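Local coordinates for tryptophan decarboxylase 1 (Oryza sativa subsp. japonica, PDB 6KHO), which catalyses the pyridoxal phosphate-dependent decarboxylation of L-tryptophan to tryptamine and of 5-hydroxy-L-tryptophan to serotonin, working as a homodimer, at residues S109-A114 with W390-T395; L117-M122 with G381-G386; L141-L146 with C338-V343; H329-T334 with E403-D408. All blocks are in the same frame, centred on the assembly; numbering follows the deposited sequence.

Contact 1. Residues S109-A114 with W390-T395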
loop_
_atom_site.group_PDB
_atom_site.type_symbol
_atom_site.label_atom_id
_atom_site.label_comp_id
_atom_site.label_asym_id
_atom_site.label_seq_id
_atom_site.Cartn_x
_atom_site.Cartn_y
_atom_site.Cartn_z
ATOM N N SER A 109 8.713 -16.988 -3.467
ATOM C CA SER A 109 9.923 -17.716 -3.111
ATOM C C SER A 109 10.088 -17.710 -1.600
ATOM O O SER A 109 9.596 -16.812 -0.906
ATOM C CB SER A 109 11.168 -17.114 -3.780
ATOM O OG SER A 109 11.443 -15.800 -3.293
ATOM N N ALA A 110 10.798 -18.724 -1.099
ATOM C CA ALA A 110 11.041 -18.811 0.341
ATOM C C ALA A 110 11.795 -17.588 0.853
ATOM O O ALA A 110 11.501 -17.083 1.942
ATOM C CB ALA A 110 11.805 -20.094 0.667
ATOM N N ALA A 111 12.753 -17.080 0.067
ATOM C CA ALA A 111 13.507 -15.901 0.491
ATOM C C ALA A 111 12.601 -14.683 0.642
ATOM O O ALA A 111 12.761 -13.896 1.584
ATOM C CB ALA A 111 14.633 -15.599 -0.497
ATOM N N ALA A 112 11.646 -14.509 -0.273
ATOM C CA ALA A 112 10.781 -13.335 -0.218
ATOM C C ALA A 112 9.814 -13.412 0.952
ATOM O O ALA A 112 9.581 -12.410 1.637
ATOM C CB ALA A 112 10.007 -13.172 -1.528
ATOM N N ILE A 113 9.234 -14.593 1.187
ATOM C CA ILE A 113 8.352 -14.777 2.338
ATOM C C ILE A 113 9.123 -14.564 3.638
ATOM O O ILE A 113 8.632 -13.907 4.563
ATOM C CB ILE A 113 7.697 -16.168 2.297
ATOM C CG1 ILE A 113 6.813 -16.299 1.052
ATOM C CG2 ILE A 113 6.872 -16.385 3.546
ATOM C CD1 ILE A 113 6.509 -17.760 0.677
ATOM N N ALA A 114 10.344 -15.105 3.719
ATOM C CA ALA A 114 11.196 -14.889 4.886
ATOM C C ALA A 114 11.458 -13.408 5.108
ATOM O O ALA A 114 11.325 -12.898 6.230
ATOM C CB ALA A 114 12.522 -15.643 4.714
ATOM N N TRP A 390 15.676 -7.403 -1.736
ATOM C CA TRP A 390 17.109 -7.671 -1.586
ATOM C C TRP A 390 17.366 -9.142 -1.260
ATOM O O TRP A 390 18.284 -9.760 -1.811
ATOM C CB TRP A 390 17.696 -6.764 -0.503
ATOM C CG TRP A 390 19.073 -7.167 -0.058
ATOM C CD1 TRP A 390 20.246 -6.967 -0.729
ATOM C CD2 TRP A 390 19.415 -7.858 1.156
ATOM N NE1 TRP A 390 21.298 -7.499 -0.012
ATOM C CE2 TRP A 390 20.815 -8.053 1.146
ATOM C CE3 TRP A 390 18.670 -8.348 2.237
ATOM C CZ2 TRP A 390 21.492 -8.691 2.191
ATOM C CZ3 TRP A 390 19.348 -8.977 3.289
ATOM C CH2 TRP A 390 20.748 -9.144 3.250
ATOM N N MET A 391 16.549 -9.731 -0.388
ATOM C CA MET A 391 16.778 -11.127 -0.009
ATOM C C MET A 391 16.627 -12.069 -1.200
ATOM O O MET A 391 17.340 -13.075 -1.299
ATOM C CB MET A 391 15.819 -11.521 1.099
ATOM C CG MET A 391 16.270 -11.045 2.462
ATOM S SD MET A 391 15.508 -12.048 3.749
ATOM C CE MET A 391 16.356 -11.391 5.183
ATOM N N VAL A 392 15.690 -11.773 -2.098
ATOM C CA VAL A 392 15.516 -12.598 -3.292
ATOM C C VAL A 392 16.766 -12.531 -4.167
ATOM O O VAL A 392 17.309 -13.563 -4.584
ATOM C CB VAL A 392 14.254 -12.158 -4.065
ATOM C CG1 VAL A 392 14.281 -12.698 -5.493
ATOM C CG2 VAL A 392 13.004 -12.622 -3.329
ATOM N N MET A 393 17.238 -11.315 -4.458
ATOM C CA MET A 393 18.425 -11.165 -5.296
ATOM C C MET A 393 19.678 -11.686 -4.598
ATOM O O MET A 393 20.516 -12.343 -5.229
ATOM C CB MET A 393 18.620 -9.697 -5.692
ATOM C CG MET A 393 17.682 -9.207 -6.798
ATOM S SD MET A 393 17.872 -7.448 -7.207
ATOM C CE MET A 393 17.392 -6.658 -5.662
ATOM N N ARG A 394 19.825 -11.403 -3.297
ATOM C CA ARG A 394 21.032 -11.809 -2.573
ATOM C C ARG A 394 21.122 -13.326 -2.432
ATOM O O ARG A 394 22.215 -13.896 -2.509
ATOM C CB ARG A 394 21.077 -11.149 -1.188
ATOM C CG ARG A 394 22.315 -11.519 -0.324
ATOM C CD ARG A 394 23.582 -11.108 -1.074
ATOM N NE ARG A 394 24.826 -11.199 -0.306
ATOM C CZ ARG A 394 25.821 -12.019 -0.618
ATOM N NH1 ARG A 394 25.687 -12.839 -1.648
ATOM N NH2 ARG A 394 26.935 -12.034 0.105
ATOM N N THR A 395 19.994 -14.003 -2.220
ATOM C CA THR A 395 20.054 -15.441 -1.972
ATOM C C THR A 395 20.153 -16.230 -3.279
ATOM O O THR A 395 20.956 -17.164 -3.382
ATOM C CB THR A 395 18.833 -15.891 -1.154
ATOM O OG1 THR A 395 18.710 -15.077 0.022
ATOM C CG2 THR A 395 18.964 -17.365 -0.724
#
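V392 puts one methyl, CG2, against both S109 and A112: it sits 3.5 Å from S109 OG and the same distance, 3.5 Å, from A112 CB. With CG1 anti to the backbone N (chi1 163°), CG2 falls beside that N and faces the start of helix 110-122. This is the tight part of the contact. S109 OG is the N-cap here, accepting from A112 N at 3.3 Å, and it also bonds to M333 O; an alanine here would probably leave A112 N without its cap and M333 O without this partner, and take one neighbour from V392 CG2. A111 follows, its CB lying 3.8 Å from M391 O, a carbonyl already gripped by T395 N and by T395 OG1. Beyond it the fit slackens: T395 OG1 stays 4.1 Å from A111 CB, and M391 SD is 4.0 Å from A111 O and 4.5 Å from A114 C. This looser end is still buried, for F77 of the second subunit packs on A114 and T80 of that subunit bonds to T395 OG1. Segments 110-114 and 390-395 run roughly antiparallel at 143°, their axes 8.0 Å apart, with helix 133-149 lying against M393 of the long helix 386-420.

Contact 2. Residues L117-M122 with G381-G386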
loop_
_atom_site.group_PDB
_atom_site.type_symbol
_atom_site.label_atom_id
_atom_site.label_comp_id
_atom_site.label_asym_id
_atom_site.label_seq_id
_atom_site.Cartn_x
_atom_site.Cartn_y
_atom_site.Cartn_z
ATOM N N LEU A 117 8.298 -11.642 6.317
ATOM C CA LEU A 117 8.055 -11.990 7.715
ATOM C C LEU A 117 8.949 -11.180 8.650
ATOM O O LEU A 117 8.485 -10.639 9.663
ATOM C CB LEU A 117 8.276 -13.493 7.911
ATOM C CG LEU A 117 8.430 -14.084 9.312
ATOM C CD1 LEU A 117 7.191 -13.856 10.162
ATOM C CD2 LEU A 117 8.755 -15.580 9.197
ATOM N N ILE A 118 10.235 -11.077 8.321
ATOM C CA ILE A 118 11.142 -10.301 9.161
ATOM C C ILE A 118 10.723 -8.831 9.187
ATOM O O ILE A 118 10.700 -8.196 10.250
ATOM C CB ILE A 118 12.593 -10.507 8.689
ATOM C CG1 ILE A 118 13.004 -11.957 9.003
ATOM C CG2 ILE A 118 13.530 -9.533 9.393
ATOM C CD1 ILE A 118 14.303 -12.443 8.335
ATOM N N ALA A 119 10.323 -8.284 8.035
ATOM C CA ALA A 119 9.906 -6.888 8.004
ATOM C C ALA A 119 8.657 -6.671 8.848
ATOM O O ALA A 119 8.554 -5.669 9.568
ATOM C CB ALA A 119 9.679 -6.437 6.559
ATOM N N SER A 120 7.716 -7.623 8.806
ATOM C CA SER A 120 6.487 -7.511 9.592
ATOM C C SER A 120 6.767 -7.549 11.083
ATOM O O SER A 120 6.033 -6.943 11.867
ATOM C CB SER A 120 5.519 -8.653 9.262
ATOM O OG SER A 120 5.003 -8.538 7.966
ATOM N N ALA A 121 7.808 -8.273 11.498
ATOM C CA ALA A 121 8.077 -8.382 12.925
ATOM C C ALA A 121 8.819 -7.163 13.454
ATOM O O ALA A 121 8.515 -6.668 14.550
ATOM C CB ALA A 121 8.869 -9.661 13.204
ATOM N N MET A 122 9.813 -6.681 12.709
ATOM C CA MET A 122 10.497 -5.460 13.114
ATOM C C MET A 122 9.559 -4.262 13.026
ATOM O O MET A 122 9.582 -3.375 13.894
ATOM C CB MET A 122 11.744 -5.270 12.252
ATOM C CG MET A 122 12.741 -6.424 12.487
ATOM S SD MET A 122 14.354 -6.134 11.745
ATOM C CE MET A 122 13.878 -5.702 10.077
ATOM N N GLY A 381 3.534 6.890 6.109
ATOM C CA GLY A 381 4.169 5.661 6.549
ATOM C C GLY A 381 4.386 4.673 5.416
ATOM O O GLY A 381 3.795 4.772 4.338
ATOM N N ARG A 382 5.267 3.699 5.660
ATOM C CA ARG A 382 5.572 2.672 4.670
ATOM C C ARG A 382 6.316 1.527 5.344
ATOM O O ARG A 382 7.105 1.755 6.265
ATOM C CB ARG A 382 6.413 3.236 3.508
ATOM C CG ARG A 382 7.723 3.928 3.937
ATOM C CD ARG A 382 8.190 4.974 2.910
ATOM N NE ARG A 382 8.018 4.497 1.543
ATOM C CZ ARG A 382 8.864 3.672 0.934
ATOM N NH1 ARG A 382 9.952 3.252 1.573
ATOM N NH2 ARG A 382 8.631 3.278 -0.309
ATOM N N ARG A 383 6.050 0.305 4.870
ATOM C CA ARG A 383 6.737 -0.915 5.268
ATOM C C ARG A 383 8.153 -0.956 4.700
ATOM O O ARG A 383 8.483 -0.292 3.718
ATOM C CB ARG A 383 5.999 -2.160 4.751
ATOM C CG ARG A 383 4.747 -2.539 5.504
ATOM C CD ARG A 383 4.097 -3.784 4.868
ATOM N NE ARG A 383 5.034 -4.904 4.764
ATOM C CZ ARG A 383 5.248 -5.795 5.718
ATOM N NH1 ARG A 383 4.590 -5.723 6.882
ATOM N NH2 ARG A 383 6.119 -6.772 5.506
ATOM N N PHE A 384 8.978 -1.797 5.322
ATOM C CA PHE A 384 10.329 -2.124 4.860
ATOM C C PHE A 384 10.240 -3.160 3.729
ATOM O O PHE A 384 10.572 -4.336 3.887
ATOM C CB PHE A 384 11.130 -2.633 6.057
ATOM C CG PHE A 384 12.606 -2.838 5.804
ATOM C CD1 PHE A 384 13.186 -2.555 4.572
ATOM C CD2 PHE A 384 13.406 -3.334 6.820
ATOM C CE1 PHE A 384 14.540 -2.758 4.367
ATOM C CE2 PHE A 384 14.761 -3.541 6.626
ATOM C CZ PHE A 384 15.326 -3.260 5.399
ATOM N N ARG A 385 9.763 -2.703 2.561
ATOM C CA ARG A 385 9.616 -3.592 1.405
ATOM C C ARG A 385 10.935 -3.915 0.737
ATOM O O ARG A 385 11.016 -4.908 0.009
ATOM C CB ARG A 385 8.707 -2.986 0.333
ATOM C CG ARG A 385 7.315 -2.665 0.794
ATOM C CD ARG A 385 6.318 -2.538 -0.379
ATOM N NE ARG A 385 5.034 -2.903 0.185
ATOM C CZ ARG A 385 4.175 -2.031 0.692
ATOM N NH1 ARG A 385 4.437 -0.727 0.604
ATOM N NH2 ARG A 385 3.046 -2.472 1.261
ATOM N N GLY A 386 11.956 -3.087 0.939
ATOM C CA GLY A 386 13.242 -3.364 0.325
ATOM C C GLY A 386 13.841 -4.680 0.774
ATOM O O GLY A 386 14.588 -5.306 0.023
HETATM O O HOH W 1 8.254 -2.641 8.044
#
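S120 OG is held by two partners: R383 NH1 donates to it at 3.0 Å, and the hydroxyl also bonds to the carbonyl of D116, one turn back in its own helix. The N-H...O angle is 143°, and OG lies at the edge of the guanidinium, tilted 17° from its plane. R383 NH1 has a stronger partner in L336 O of the second subunit, so the guanidinium joins helix 110-122 to that subunit. A119 CB lies 3.5 Å from F384 O and 4.1 Å from F384 CB, with R383 NH2 also close by at 3.7 Å from A119 CB. M122 brings its methyl CE to the edge of the phenyl ring, 4.1 Å from F384 CD2. Water 1 accepts from F384 N at 2.9 Å and makes a weak bond to A119 O. F384 is the centre of an inverse gamma turn, closed by a weak R385 N to R383 O bond, just ahead of helix 386-420. G381, at the start of the segment 381-386, gives its N to the phosphate of the other subunit's cofactor, an arrangement typical of fold type I enzymes, whose active sites are built at the dimer interface.

Contact 3. Residues L141-L146 with C338-V343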
loop_
_atom_site.group_PDB
_atom_site.type_symbol
_atom_site.label_atom_id
_atom_site.label_comp_id
_atom_site.label_asym_id
_atom_site.label_seq_id
_atom_site.Cartn_x
_atom_site.Cartn_y
_atom_site.Cartn_z
ATOM N N LEU A 141 19.315 0.429 -2.345
ATOM C CA LEU A 141 20.252 -0.561 -2.868
ATOM C C LEU A 141 19.535 -1.623 -3.698
ATOM O O LEU A 141 20.011 -1.999 -4.775
ATOM C CB LEU A 141 21.027 -1.206 -1.712
ATOM C CG LEU A 141 22.030 -2.313 -2.043
ATOM C CD1 LEU A 141 23.219 -1.730 -2.758
ATOM C CD2 LEU A 141 22.491 -2.989 -0.769
ATOM N N ALA A 142 18.389 -2.117 -3.216
ATOM C CA ALA A 142 17.634 -3.109 -3.981
ATOM C C ALA A 142 17.183 -2.538 -5.321
ATOM O O ALA A 142 17.247 -3.219 -6.350
ATOM C CB ALA A 142 16.420 -3.603 -3.180
ATOM N N LEU A 143 16.725 -1.291 -5.329
ATOM C CA LEU A 143 16.328 -0.672 -6.593
ATOM C C LEU A 143 17.507 -0.584 -7.553
ATOM O O LEU A 143 17.368 -0.846 -8.754
ATOM C CB LEU A 143 15.752 0.717 -6.334
ATOM C CG LEU A 143 14.344 0.734 -5.744
ATOM C CD1 LEU A 143 14.076 2.072 -5.072
ATOM C CD2 LEU A 143 13.317 0.428 -6.853
ATOM N N ASP A 144 18.669 -0.196 -7.036
ATOM C CA ASP A 144 19.866 -0.093 -7.861
ATOM C C ASP A 144 20.277 -1.450 -8.422
ATOM O O ASP A 144 20.620 -1.559 -9.604
ATOM C CB ASP A 144 20.994 0.517 -7.040
ATOM C CG ASP A 144 22.109 1.037 -7.905
ATOM O OD1 ASP A 144 23.030 0.257 -8.233
ATOM O OD2 ASP A 144 22.038 2.217 -8.281
ATOM N N TRP A 145 20.281 -2.491 -7.578
ATOM C CA TRP A 145 20.601 -3.832 -8.058
ATOM C C TRP A 145 19.656 -4.258 -9.171
ATOM O O TRP A 145 20.090 -4.815 -10.184
ATOM C CB TRP A 145 20.518 -4.850 -6.918
ATOM C CG TRP A 145 21.667 -4.896 -5.961
ATOM C CD1 TRP A 145 22.661 -3.968 -5.787
ATOM C CD2 TRP A 145 21.921 -5.940 -5.011
ATOM N NE1 TRP A 145 23.517 -4.381 -4.785
ATOM C CE2 TRP A 145 23.084 -5.589 -4.299
ATOM C CE3 TRP A 145 21.276 -7.141 -4.702
ATOM C CZ2 TRP A 145 23.615 -6.403 -3.290
ATOM C CZ3 TRP A 145 21.801 -7.947 -3.709
ATOM C CH2 TRP A 145 22.959 -7.571 -3.011
ATOM N N LEU A 146 18.348 -4.063 -8.972
ATOM C CA LEU A 146 17.377 -4.442 -10.003
ATOM C C LEU A 146 17.578 -3.633 -11.284
ATOM O O LEU A 146 17.468 -4.170 -12.398
ATOM C CB LEU A 146 15.952 -4.253 -9.473
ATOM C CG LEU A 146 14.819 -4.513 -10.481
ATOM C CD1 LEU A 146 14.875 -5.954 -11.022
ATOM C CD2 LEU A 146 13.465 -4.233 -9.824
ATOM N N CYS A 338 4.878 -5.375 -4.231
ATOM C CA CYS A 338 6.201 -4.897 -4.611
ATOM C C CYS A 338 6.202 -4.387 -6.057
ATOM O O CYS A 338 6.334 -5.180 -6.992
ATOM C CB CYS A 338 7.239 -6.011 -4.447
ATOM S SG CYS A 338 8.961 -5.434 -4.740
ATOM N N THR A 339 6.043 -3.079 -6.251
ATOM C CA THR A 339 6.150 -2.464 -7.574
ATOM C C THR A 339 7.268 -1.441 -7.524
ATOM O O THR A 339 7.315 -0.626 -6.598
ATOM C CB THR A 339 4.843 -1.782 -7.997
ATOM O OG1 THR A 339 3.787 -2.744 -8.005
ATOM C CG2 THR A 339 4.976 -1.163 -9.405
ATOM N N CYS A 340 8.163 -1.481 -8.507
ATOM C CA CYS A 340 9.320 -0.597 -8.547
ATOM C C CYS A 340 9.092 0.485 -9.593
ATOM O O CYS A 340 8.801 0.172 -10.747
ATOM C CB CYS A 340 10.589 -1.393 -8.862
ATOM S SG CYS A 340 10.940 -2.596 -7.534
ATOM N N LEU A 341 9.225 1.748 -9.186
ATOM C CA LEU A 341 9.112 2.890 -10.087
ATOM C C LEU A 341 10.466 3.572 -10.206
ATOM O O LEU A 341 11.086 3.880 -9.186
ATOM C CB LEU A 341 8.079 3.895 -9.566
ATOM C CG LEU A 341 8.129 5.285 -10.214
ATOM C CD1 LEU A 341 7.724 5.190 -11.698
ATOM C CD2 LEU A 341 7.232 6.249 -9.458
ATOM N N TYR A 342 10.905 3.829 -11.438
ATOM C CA TYR A 342 12.147 4.544 -11.718
ATOM C C TYR A 342 11.827 5.809 -12.499
ATOM O O TYR A 342 10.986 5.781 -13.400
ATOM C CB TYR A 342 13.126 3.687 -12.536
ATOM C CG TYR A 342 13.598 2.440 -11.817
ATOM C CD1 TYR A 342 12.887 1.251 -11.915
ATOM C CD2 TYR A 342 14.749 2.461 -11.025
ATOM C CE1 TYR A 342 13.317 0.098 -11.254
ATOM C CE2 TYR A 342 15.194 1.313 -10.363
ATOM C CZ TYR A 342 14.475 0.138 -10.484
ATOM O OH TYR A 342 14.896 -0.996 -9.827
ATOM N N VAL A 343 12.489 6.918 -12.152
ATOM C CA VAL A 343 12.279 8.191 -12.835
ATOM C C VAL A 343 13.632 8.801 -13.173
ATOM O O VAL A 343 14.616 8.607 -12.453
ATOM C CB VAL A 343 11.427 9.176 -11.994
ATOM C CG1 VAL A 343 10.061 8.554 -11.643
ATOM C CG2 VAL A 343 12.151 9.586 -10.732
#
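Y342 turns the edge of its ring to L143, whose carbonyl O lies in the ring plane beyond the hydroxyl, while L143 CD2 packs 3.8 Å from Y342 CZ. W145, the other flat group, points away from the strand: L141 CG sits over one face of the indole, and the ring meets that of W390 with planes at about 50°. The setting is the seven-stranded mixed sheet of the fold type I large domain. Strand 339-343 runs antiparallel to both its neighbours, 168-172 and 323-326, and the helix segment 141-146 crosses it at 78°, the axes 10.1 Å apart. The polar link is short: Y342 OH donates to L143 O at 2.7 Å, in the carbonyl plane and on a lone pair. The side chains of L143 and Y342 lie alongside, pointing opposite ways, and the hydroxyl meets the helix backbone. There the oxygen is walled in by apolar carbon, with L146 CB at 3.4 Å from Y342 OH. C340 meets both leucines, its CB 3.8 Å from L143 CD2. L146 has CG anti to the backbone N (chi1 176°), facing the strand, and its CD2 lies 3.8 Å from C340 SG.

Contact 4. Residues H329-T334 with E403-D408. With CA (calcium ion), chain F; PLP (pyridoxal-5'-phosphate), chain C.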
loop_
_atom_site.group_PDB
_atom_site.type_symbol
_atom_site.label_atom_id
_atom_site.label_comp_id
_atom_site.label_asym_id
_atom_site.label_seq_id
_atom_site.Cartn_x
_atom_site.Cartn_y
_atom_site.Cartn_z
ATOM N N HIS A 329 6.377 -8.379 -7.866
ATOM C CA HIS A 329 5.354 -9.283 -7.346
ATOM C C HIS A 329 4.536 -9.950 -8.444
ATOM O O HIS A 329 3.635 -10.736 -8.132
ATOM C CB HIS A 329 4.446 -8.578 -6.316
ATOM C CG HIS A 329 3.463 -7.599 -6.890
ATOM N ND1 HIS A 329 3.285 -6.343 -6.350
ATOM C CD2 HIS A 329 2.550 -7.710 -7.887
ATOM C CE1 HIS A 329 2.330 -5.710 -7.011
ATOM N NE2 HIS A 329 1.869 -6.518 -7.950
ATOM N N LYS A 330 4.835 -9.679 -9.711
ATOM C CA LYS A 330 4.297 -10.507 -10.782
ATOM C C LYS A 330 5.264 -11.648 -11.053
ATOM O O LYS A 330 5.068 -12.757 -10.555
ATOM C CB LYS A 330 4.063 -9.687 -12.054
ATOM C CG LYS A 330 3.010 -8.630 -11.882
ATOM C CD LYS A 330 1.710 -9.043 -12.492
ATOM C CE LYS A 330 1.018 -7.832 -13.069
ATOM N NZ LYS A 330 -0.407 -7.825 -12.703
ATOM N N TRP A 331 6.347 -11.365 -11.777
ATOM C CA TRP A 331 7.195 -12.405 -12.350
ATOM C C TRP A 331 8.613 -12.417 -11.771
ATOM O O TRP A 331 9.537 -12.910 -12.425
ATOM C CB TRP A 331 7.236 -12.219 -13.875
ATOM C CG TRP A 331 7.554 -13.447 -14.688
ATOM C CD1 TRP A 331 7.719 -14.734 -14.235
ATOM C CD2 TRP A 331 7.749 -13.495 -16.106
ATOM N NE1 TRP A 331 8.001 -15.575 -15.297
ATOM C CE2 TRP A 331 8.032 -14.834 -16.451
ATOM C CE3 TRP A 331 7.707 -12.525 -17.126
ATOM C CZ2 TRP A 331 8.271 -15.229 -17.771
ATOM C CZ3 TRP A 331 7.948 -12.916 -18.425
ATOM C CH2 TRP A 331 8.225 -14.255 -18.739
ATOM N N LEU A 332 8.831 -11.900 -10.564
ATOM C CA LEU A 332 10.190 -11.949 -10.018
ATOM C C LEU A 332 10.209 -12.506 -8.591
ATOM O O LEU A 332 10.999 -12.072 -7.741
ATOM C CB LEU A 332 10.857 -10.576 -10.090
ATOM C CG LEU A 332 12.384 -10.606 -10.212
ATOM C CD1 LEU A 332 12.792 -11.217 -11.548
ATOM C CD2 LEU A 332 12.989 -9.212 -10.033
ATOM N N MET A 333 9.332 -13.477 -8.311
ATOM C CA MET A 333 9.398 -14.327 -7.109
ATOM C C MET A 333 9.371 -13.541 -5.803
ATOM O O MET A 333 9.919 -13.991 -4.793
ATOM C CB MET A 333 10.639 -15.220 -7.138
ATOM C CG MET A 333 10.497 -16.396 -8.098
ATOM S SD MET A 333 12.028 -17.318 -8.262
ATOM C CE MET A 333 12.969 -16.182 -9.220
ATOM N N THR A 334 8.730 -12.379 -5.801
ATOM C CA THR A 334 8.612 -11.537 -4.617
ATOM C C THR A 334 7.132 -11.388 -4.288
ATOM O O THR A 334 6.370 -10.872 -5.108
ATOM C CB THR A 334 9.246 -10.166 -4.872
ATOM O OG1 THR A 334 10.627 -10.317 -5.254
ATOM C CG2 THR A 334 9.166 -9.306 -3.638
ATOM N N GLU A 403 17.292 -17.878 -15.195
ATOM C CA GLU A 403 16.811 -19.206 -15.577
ATOM C C GLU A 403 15.352 -19.405 -15.179
ATOM O O GLU A 403 14.631 -20.157 -15.841
ATOM C CB GLU A 403 17.707 -20.292 -14.977
ATOM C CG GLU A 403 17.430 -21.738 -15.453
ATOM C CD GLU A 403 16.989 -21.859 -16.927
ATOM O OE1 GLU A 403 17.668 -21.311 -17.833
ATOM O OE2 GLU A 403 15.958 -22.523 -17.181
ATOM N N HIS A 404 14.890 -18.721 -14.125
ATOM C CA HIS A 404 13.473 -18.745 -13.770
ATOM C C HIS A 404 12.612 -18.118 -14.871
ATOM O O HIS A 404 11.583 -18.685 -15.258
ATOM C CB HIS A 404 13.272 -18.046 -12.412
ATOM C CG HIS A 404 11.995 -17.262 -12.290
ATOM N ND1 HIS A 404 10.765 -17.861 -12.109
ATOM C CD2 HIS A 404 11.766 -15.925 -12.278
ATOM C CE1 HIS A 404 9.832 -16.931 -12.014
ATOM N NE2 HIS A 404 10.412 -15.746 -12.116
ATOM N N ILE A 405 13.021 -16.964 -15.406
ATOM C CA ILE A 405 12.313 -16.390 -16.556
ATOM C C ILE A 405 12.312 -17.371 -17.725
ATOM O O ILE A 405 11.265 -17.653 -18.323
ATOM C CB ILE A 405 12.941 -15.045 -16.976
ATOM C CG1 ILE A 405 12.843 -13.994 -15.864
ATOM C CG2 ILE A 405 12.318 -14.541 -18.297
ATOM C CD1 ILE A 405 11.429 -13.620 -15.483
ATOM N N ARG A 406 13.490 -17.899 -18.072
ATOM C CA ARG A 406 13.639 -18.688 -19.295
ATOM C C ARG A 406 12.887 -20.012 -19.218
ATOM O O ARG A 406 12.337 -20.480 -20.223
ATOM C CB ARG A 406 15.122 -18.929 -19.576
ATOM C CG ARG A 406 15.865 -17.646 -19.905
ATOM C CD ARG A 406 17.378 -17.812 -19.913
ATOM N NE ARG A 406 18.023 -16.649 -20.517
ATOM C CZ ARG A 406 19.280 -16.278 -20.283
ATOM N NH1 ARG A 406 20.043 -16.979 -19.454
ATOM N NH2 ARG A 406 19.774 -15.202 -20.876
ATOM N N SER A 407 12.864 -20.645 -18.043
ATOM C CA SER A 407 12.145 -21.905 -17.917
ATOM C C SER A 407 10.637 -21.695 -17.998
ATOM O O SER A 407 9.925 -22.558 -18.525
ATOM C CB SER A 407 12.540 -22.618 -16.620
ATOM O OG SER A 407 12.261 -21.816 -15.484
ATOM N N ASP A 408 10.131 -20.551 -17.514
ATOM C CA ASP A 408 8.710 -20.251 -17.690
ATOM C C ASP A 408 8.378 -20.037 -19.157
ATOM O O ASP A 408 7.321 -20.473 -19.635
ATOM C CB ASP A 408 8.311 -19.003 -16.899
ATOM C CG ASP A 408 8.153 -19.278 -15.424
ATOM O OD1 ASP A 408 8.186 -20.462 -15.049
ATOM O OD2 ASP A 408 7.982 -18.315 -14.651
HETATM CA CA CA F . 8.546 -21.564 -12.995
HETATM N N1 PLP C . -0.441 -3.053 -15.695
HETATM C C2 PLP C . -0.047 -4.266 -16.223
HETATM C C2A PLP C . 0.561 -4.366 -17.587
HETATM C C3 PLP C . -0.220 -5.425 -15.483
HETATM O O3 PLP C . 0.174 -6.626 -16.009
HETATM C C4 PLP C . -0.773 -5.368 -14.209
HETATM C C4A PLP C . -0.613 -6.531 -13.272
HETATM C C5 PLP C . -1.170 -4.149 -13.679
HETATM C C6 PLP C . -1.005 -2.988 -14.431
HETATM C C5A PLP C . -1.783 -4.147 -12.294
HETATM O O4P PLP C . -1.883 -2.865 -11.722
HETATM P P PLP C . -1.942 -2.672 -10.109
HETATM O O1P PLP C . -2.967 -3.590 -9.502
HETATM O O2P PLP C . -2.270 -1.222 -9.855
HETATM O O3P PLP C . -0.610 -3.014 -9.463
HETATM O O HOH W 2 10.494 -20.215 -13.002
HETATM O O HOH W 3 10.020 -22.927 -13.930
HETATM O O HOH W 4 7.632 -19.417 -12.261
HETATM O O HOH W 5 6.381 -22.403 -12.627
HETATM O O HOH W 6 9.163 -21.961 -10.652
#
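W331 NE1 donates to D408 OD2 at 2.8 Å, using the anti lone pair of that oxygen, with indole and carboxylate 6° from coplanar. OD2 also accepts from water 4, while D408 OD1 binds the calcium ion at 2.4 Å; waters 2 to 6 fill the other places around the metal. The carbonyl of W331 is met as well: H404 NE2 donates to W331 O at 3.0 Å from above the carbonyl plane. Water 2 donates to H404 O. M333 reaches the imidazole tip to tip, laying CE over one face, 3.3 Å from H404 CD2. I405 CD1 stands over the five-membered ring of W331, 3.7 Å from its centroid, and Y301 of the cofactor pocket stacks on the indole. An alanine in place of W331 would probably cost D408 OD2 its indole donor and open a gap beside I405 CD1 and Y301. With a cation on one oxygen and two donors on the other, D408 is likely to stay ionised, and it ties the helix to the residue following cofactor-bound K330.

How the contacts relate
Helix 386-420 carries segments of contacts 1 and 4, and helix 110-122 joins contact 1 to contact 2, where M391 CE meets I118 CD1 at 3.9 Å. Contacts 1 and 3 touch through W390 NE1 and W145 CH2, 3.4 Å apart. Between contacts 3 and 4, C338 N lies 2.8 Å from H329 ND1, probably a hydrogen bond, which would tie the residue just before strand 339-343 to the one preceding K330. Contact 4 contains the lysine joined to pyridoxal phosphate; the C340 side chain of contact 3 is about 11 Å from the cofactor. Contact 2, centred about 23 Å from the centre of contact 4, serves the second subunit's cofactor instead.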